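Local coordinates for protein fructose-2,6-bisphosphatase TIGAR B (Danio rerio, PDB 3E9D) that probably hydrolyses fructose-2,6-bisphosphate and fructose-1,6-bisphosphate, lowering fructose-2,6-bisphosphate levels to restrain glycolysis and divert sugar into the pentose phosphate pathway, at residues Met1-Glu13 and Val174-Ile187. Numbering follows the deposited sequence.
With PO4 (phosphate ion), chain C; PO4 (phosphate ion), chain D.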
loop_
_atom_site.group_PDB
_atom_site.type_symbol
_atom_site.label_atom_id
_atom_site.label_comp_id
_atom_site.label_asym_id
_atom_site.label_seq_id
_atom_site.Cartn_x
_atom_site.Cartn_y
_atom_site.Cartn_z
ATOM N N MET A 1 18.552 8.783 9.383
ATOM C CA MET A 1 18.210 9.517 10.636
ATOM C C MET A 1 16.775 9.305 11.144
ATOM O O MET A 1 16.545 9.399 12.344
ATOM C CB MET A 1 18.545 11.000 10.526
ATOM C CG MET A 1 17.962 11.724 9.347
ATOM S SD MET A 1 18.523 13.464 9.385
ATOM C CE MET A 1 19.896 13.422 8.275
ATOM N N LEU A 2 15.826 9.018 10.251
ATOM C CA LEU A 2 14.502 8.585 10.686
ATOM C C LEU A 2 14.179 7.179 10.192
ATOM O O LEU A 2 14.344 6.876 9.011
ATOM C CB LEU A 2 13.396 9.558 10.241
ATOM C CG LEU A 2 11.959 9.143 10.631
ATOM C CD1 LEU A 2 11.736 9.214 12.153
ATOM C CD2 LEU A 2 10.931 9.997 9.896
ATOM N N THR A 3 13.732 6.331 11.110
ATOM C CA THR A 3 13.256 4.997 10.776
ATOM C C THR A 3 11.768 4.957 11.056
ATOM O O THR A 3 11.337 5.344 12.138
ATOM C CB THR A 3 13.947 3.915 11.621
ATOM O OG1 THR A 3 15.328 3.870 11.275
ATOM C CG2 THR A 3 13.315 2.513 11.367
ATOM N N PHE A 4 10.988 4.489 10.085
ATOM C CA PHE A 4 9.542 4.356 10.280
ATOM C C PHE A 4 8.995 3.136 9.539
ATOM O O PHE A 4 9.569 2.704 8.527
ATOM C CB PHE A 4 8.792 5.646 9.884
ATOM C CG PHE A 4 8.776 5.934 8.400
ATOM C CD1 PHE A 4 7.746 5.447 7.596
ATOM C CD2 PHE A 4 9.779 6.717 7.816
ATOM C CE1 PHE A 4 7.725 5.699 6.217
ATOM C CE2 PHE A 4 9.768 7.001 6.434
ATOM C CZ PHE A 4 8.726 6.483 5.633
ATOM N N ALA A 5 7.925 2.567 10.088
ATOM C CA ALA A 5 7.230 1.441 9.483
ATOM C C ALA A 5 6.123 1.962 8.584
ATOM O O ALA A 5 5.505 3.008 8.869
ATOM C CB ALA A 5 6.629 0.541 10.569
ATOM N N LEU A 6 5.888 1.246 7.487
ATOM C CA LEU A 6 4.774 1.553 6.610
ATOM C C LEU A 6 3.929 0.295 6.428
ATOM O O LEU A 6 4.414 -0.694 5.866
ATOM C CB LEU A 6 5.272 2.040 5.241
ATOM C CG LEU A 6 4.159 2.271 4.218
ATOM C CD1 LEU A 6 3.319 3.478 4.620
ATOM C CD2 LEU A 6 4.720 2.470 2.794
ATOM N N THR A 7 2.679 0.343 6.891
ATOM C CA THR A 7 1.744 -0.767 6.683
ATOM C C THR A 7 0.823 -0.403 5.548
ATOM O O THR A 7 0.243 0.683 5.541
ATOM C CB THR A 7 0.923 -1.061 7.952
ATOM O OG1 THR A 7 1.814 -1.494 8.987
ATOM C CG2 THR A 7 -0.143 -2.144 7.698
ATOM N N ILE A 8 0.690 -1.310 4.590
ATOM C CA ILE A 8 -0.050 -1.037 3.368
ATOM C C ILE A 8 -1.216 -2.016 3.263
ATOM O O ILE A 8 -1.010 -3.242 3.323
ATOM C CB ILE A 8 0.848 -1.241 2.130
ATOM C CG1 ILE A 8 2.076 -0.308 2.182
ATOM C CG2 ILE A 8 0.021 -1.027 0.814
ATOM C CD1 ILE A 8 3.168 -0.642 1.107
ATOM N N VAL A 9 -2.426 -1.488 3.090
ATOM C CA VAL A 9 -3.624 -2.324 3.058
ATOM C C VAL A 9 -4.447 -2.019 1.812
ATOM O O VAL A 9 -4.716 -0.854 1.515
ATOM C CB VAL A 9 -4.500 -2.106 4.343
ATOM C CG1 VAL A 9 -5.712 -3.071 4.383
ATOM C CG2 VAL A 9 -3.645 -2.231 5.621
ATOM N N ARG A 10 -4.834 -3.051 1.066
ATOM C CA ARG A 10 -5.814 -2.859 -0.013
ATOM C C ARG A 10 -7.244 -2.723 0.573
ATOM O O ARG A 10 -7.588 -3.388 1.556
ATOM C CB ARG A 10 -5.749 -4.020 -1.021
ATOM C CG ARG A 10 -6.784 -3.895 -2.167
ATOM C CD ARG A 10 -6.679 -5.051 -3.174
ATOM N NE ARG A 10 -7.720 -4.923 -4.181
ATOM C CZ ARG A 10 -8.342 -5.951 -4.756
ATOM N NH1 ARG A 10 -8.033 -7.213 -4.435
ATOM N NH2 ARG A 10 -9.288 -5.709 -5.639
ATOM N N HIS A 11 -8.080 -1.894 -0.043
ATOM C CA HIS A 11 -9.466 -1.705 0.417
ATOM C C HIS A 11 -10.233 -3.046 0.458
ATOM O O HIS A 11 -9.882 -4.015 -0.246
ATOM C CB HIS A 11 -10.204 -0.718 -0.521
ATOM C CG HIS A 11 -10.492 -1.309 -1.863
ATOM N ND1 HIS A 11 -11.594 -2.102 -2.096
ATOM C CD2 HIS A 11 -9.784 -1.295 -3.017
ATOM C CE1 HIS A 11 -11.567 -2.541 -3.342
ATOM N NE2 HIS A 11 -10.475 -2.072 -3.922
ATOM N N GLY A 12 -11.322 -3.073 1.224
ATOM C CA GLY A 12 -12.181 -4.261 1.306
ATOM C C GLY A 12 -12.996 -4.473 0.042
ATOM O O GLY A 12 -13.168 -3.550 -0.745
ATOM N N GLU A 13 -13.517 -5.683 -0.133
ATOM C CA GLU A 13 -14.320 -6.053 -1.306
ATOM C C GLU A 13 -15.502 -5.128 -1.643
ATOM O O GLU A 13 -16.246 -4.710 -0.745
ATOM C CB GLU A 13 -14.843 -7.475 -1.125
ATOM C CG GLU A 13 -15.309 -8.106 -2.404
ATOM C CD GLU A 13 -15.776 -9.525 -2.188
ATOM O OE1 GLU A 13 -14.933 -10.450 -2.110
ATOM O OE2 GLU A 13 -16.990 -9.713 -2.097
ATOM N N VAL A 174 9.702 0.073 16.485
ATOM C CA VAL A 174 9.611 1.159 15.512
ATOM C C VAL A 174 8.342 1.959 15.846
ATOM O O VAL A 174 7.266 1.644 15.353
ATOM C CB VAL A 174 9.617 0.618 14.059
ATOM C CG1 VAL A 174 9.596 1.757 13.041
ATOM C CG2 VAL A 174 10.840 -0.289 13.822
ATOM N N PRO A 175 8.460 2.968 16.728
ATOM C CA PRO A 175 7.276 3.715 17.164
ATOM C C PRO A 175 6.640 4.580 16.070
ATOM O O PRO A 175 5.425 4.792 16.094
ATOM C CB PRO A 175 7.807 4.601 18.310
ATOM C CG PRO A 175 9.298 4.677 18.112
ATOM C CD PRO A 175 9.682 3.373 17.458
ATOM N N VAL A 176 7.429 5.065 15.112
ATOM C CA VAL A 176 6.873 5.866 14.021
ATOM C C VAL A 176 6.316 4.928 12.937
ATOM O O VAL A 176 7.027 4.083 12.399
ATOM C CB VAL A 176 7.904 6.884 13.447
ATOM C CG1 VAL A 176 7.272 7.696 12.323
ATOM C CG2 VAL A 176 8.392 7.834 14.551
ATOM N N HIS A 177 5.028 5.043 12.649
ATOM C CA HIS A 177 4.348 3.989 11.884
ATOM C C HIS A 177 3.194 4.566 11.090
ATOM O O HIS A 177 2.196 5.028 11.673
ATOM C CB HIS A 177 3.827 2.904 12.832
ATOM C CG HIS A 177 3.488 1.606 12.153
ATOM N ND1 HIS A 177 3.641 0.389 12.775
ATOM C CD2 HIS A 177 3.005 1.337 10.915
ATOM C CE1 HIS A 177 3.275 -0.581 11.950
ATOM N NE2 HIS A 177 2.887 -0.032 10.812
ATOM N N ALA A 178 3.344 4.551 9.764
ATOM C CA ALA A 178 2.324 5.065 8.858
ATOM C C ALA A 178 1.440 3.938 8.334
ATOM O O ALA A 178 1.925 2.830 8.084
ATOM C CB ALA A 178 2.974 5.807 7.691
ATOM N N LEU A 179 0.148 4.231 8.172
ATOM C CA LEU A 179 -0.793 3.325 7.506
ATOM C C LEU A 179 -1.141 3.901 6.149
ATOM O O LEU A 179 -1.384 5.095 6.029
ATOM C CB LEU A 179 -2.067 3.166 8.342
ATOM C CG LEU A 179 -3.237 2.356 7.761
ATOM C CD1 LEU A 179 -2.802 0.883 7.608
ATOM C CD2 LEU A 179 -4.468 2.468 8.704
ATOM N N MET A 180 -1.149 3.057 5.121
ATOM C CA MET A 180 -1.474 3.490 3.773
ATOM C C MET A 180 -2.591 2.565 3.312
ATOM O O MET A 180 -2.441 1.349 3.369
ATOM C CB MET A 180 -0.230 3.389 2.864
ATOM C CG MET A 180 -0.481 3.557 1.352
ATOM S SD MET A 180 1.027 3.190 0.359
ATOM C CE MET A 180 0.245 2.461 -1.072
ATOM N N VAL A 181 -3.709 3.134 2.857
ATOM C CA VAL A 181 -4.834 2.319 2.368
ATOM C C VAL A 181 -5.078 2.677 0.903
ATOM O O VAL A 181 -5.310 3.837 0.578
ATOM C CB VAL A 181 -6.110 2.453 3.255
ATOM C CG1 VAL A 181 -7.237 1.526 2.748
ATOM C CG2 VAL A 181 -5.773 2.078 4.711
ATOM N N SER A 182 -5.014 1.672 0.035
ATOM C CA SER A 182 -4.997 1.891 -1.401
ATOM C C SER A 182 -5.637 0.723 -2.185
ATOM O O SER A 182 -6.577 0.067 -1.707
ATOM C CB SER A 182 -3.542 2.175 -1.869
ATOM O OG SER A 182 -3.476 2.607 -3.231
ATOM N N HIS A 183 -5.122 0.483 -3.385
ATOM C CA HIS A 183 -5.794 -0.336 -4.371
ATOM C C HIS A 183 -4.835 -1.374 -4.969
ATOM O O HIS A 183 -3.621 -1.167 -4.963
ATOM C CB HIS A 183 -6.349 0.572 -5.462
ATOM C CG HIS A 183 -7.256 1.633 -4.934
ATOM N ND1 HIS A 183 -8.613 1.448 -4.814
ATOM C CD2 HIS A 183 -6.996 2.871 -4.452
ATOM C CE1 HIS A 183 -9.156 2.533 -4.289
ATOM N NE2 HIS A 183 -8.194 3.412 -4.064
ATOM N N GLY A 184 -5.396 -2.461 -5.495
ATOM C CA GLY A 184 -4.628 -3.635 -5.865
ATOM C C GLY A 184 -3.567 -3.395 -6.920
ATOM O O GLY A 184 -2.408 -3.741 -6.717
ATOM N N ALA A 185 -3.955 -2.809 -8.047
ATOM C CA ALA A 185 -3.000 -2.580 -9.124
ATOM C C ALA A 185 -1.937 -1.579 -8.687
ATOM O O ALA A 185 -0.743 -1.817 -8.878
ATOM C CB ALA A 185 -3.691 -2.146 -10.410
ATOM N N PHE A 186 -2.370 -0.479 -8.066
ATOM C CA PHE A 186 -1.417 0.506 -7.524
ATOM C C PHE A 186 -0.401 -0.098 -6.537
ATOM O O PHE A 186 0.813 0.161 -6.635
ATOM C CB PHE A 186 -2.164 1.644 -6.833
ATOM C CG PHE A 186 -1.261 2.724 -6.320
ATOM C CD1 PHE A 186 -0.894 3.784 -7.146
ATOM C CD2 PHE A 186 -0.782 2.688 -5.000
ATOM C CE1 PHE A 186 -0.056 4.810 -6.666
ATOM C CE2 PHE A 186 0.059 3.694 -4.525
ATOM C CZ PHE A 186 0.417 4.762 -5.359
ATOM N N ILE A 187 -0.896 -0.886 -5.581
ATOM C CA ILE A 187 -0.042 -1.500 -4.579
ATOM C C ILE A 187 0.937 -2.478 -5.223
ATOM O O ILE A 187 2.104 -2.520 -4.844
ATOM C CB ILE A 187 -0.877 -2.198 -3.424
ATOM C CG1 ILE A 187 -1.537 -1.137 -2.515
ATOM C CG2 ILE A 187 -0.006 -3.133 -2.605
ATOM C CD1 ILE A 187 -2.747 -1.677 -1.680
HETATM P P PO4 C . -9.192 -2.050 -6.716
HETATM O O1 PO4 C . -9.620 -0.619 -6.511
HETATM O O2 PO4 C . -8.161 -2.499 -5.707
HETATM O O3 PO4 C . -10.376 -2.979 -6.579
HETATM O O4 PO4 C . -8.650 -2.228 -8.117
HETATM P P PO4 D . -10.483 -9.404 -5.970
HETATM O O1 PO4 D . -10.233 -8.200 -6.853
HETATM O O2 PO4 D . -9.256 -9.640 -5.094
HETATM O O3 PO4 D . -11.722 -9.210 -5.107
HETATM O O4 PO4 D . -10.731 -10.620 -6.858
HETATM O O HOH W 1 10.338 4.875 14.570
#
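Strands 2-10 and 177-182 pair in parallel at the buried centre of the mixed sheet, and their C-terminal ends open into the catalytic pocket. Seven backbone hydrogen bonds join them, from Ala-5 N to Val-176 O as far as His-11 N to Ser-182 O. Near the start a water bridges Thr-3 O and Val-176 N.

On one face of the sheet, Ala-5 is small enough for the His-177 ring to lie flat over it, CB 3.6 Å from the ring centroid in a CH-pi contact. With its CG anti to the backbone N (chi1 -163°), His-177 reaches across to strand 2-10, where NE2 and Thr-7 OG1 share a hydrogen bond, though the place of OG1 is less certain. Beyond it, branched Val-9 packs CG2 against Leu-179 CD1 at 3.8 Å. In its middle the other face is apolar: Ile-8 lies beside Met-180, and its CG2 slides past Ile-187 CG1 at 3.7 Å, tying the sheet to helix 184-197.

At the C-terminal strand ends the contact turns polar, around two phosphates probably from the crystallisation liquor. Arg-10, extended from CG to NE, passes Gly-184, whose lack of a side chain makes room for it. Its NE donates to O2 of the chain C phosphate at 2.9 Å; NH2 bridges O3 of that ion and O1 of the chain D phosphate, and NH1 bonds O2 of the latter and Cys-215 O. Gly-184 N, in the first helical turn, gives the chain C O2 a nearly straight bond (2.8 Å, 174°), while His-183, its NE2 bonded to Ser-57 OG, donates ND1 to O1. A methionine in place of Arg-10 would probably leave both phosphates without their guanidinium partner and weaken anion binding. The His-11 and His-183 rings, planes at 50°, are neither stacked nor edge-to-face. His-11, the phosphohistidine nucleophile, and His-183, probably the transition-state stabiliser, with Arg-10 and Arg-61 gripping phosphate, make the phosphate pocket of the histidine phosphatase fold, Arg-10, His-11 and Gly-12 being its RHG signature.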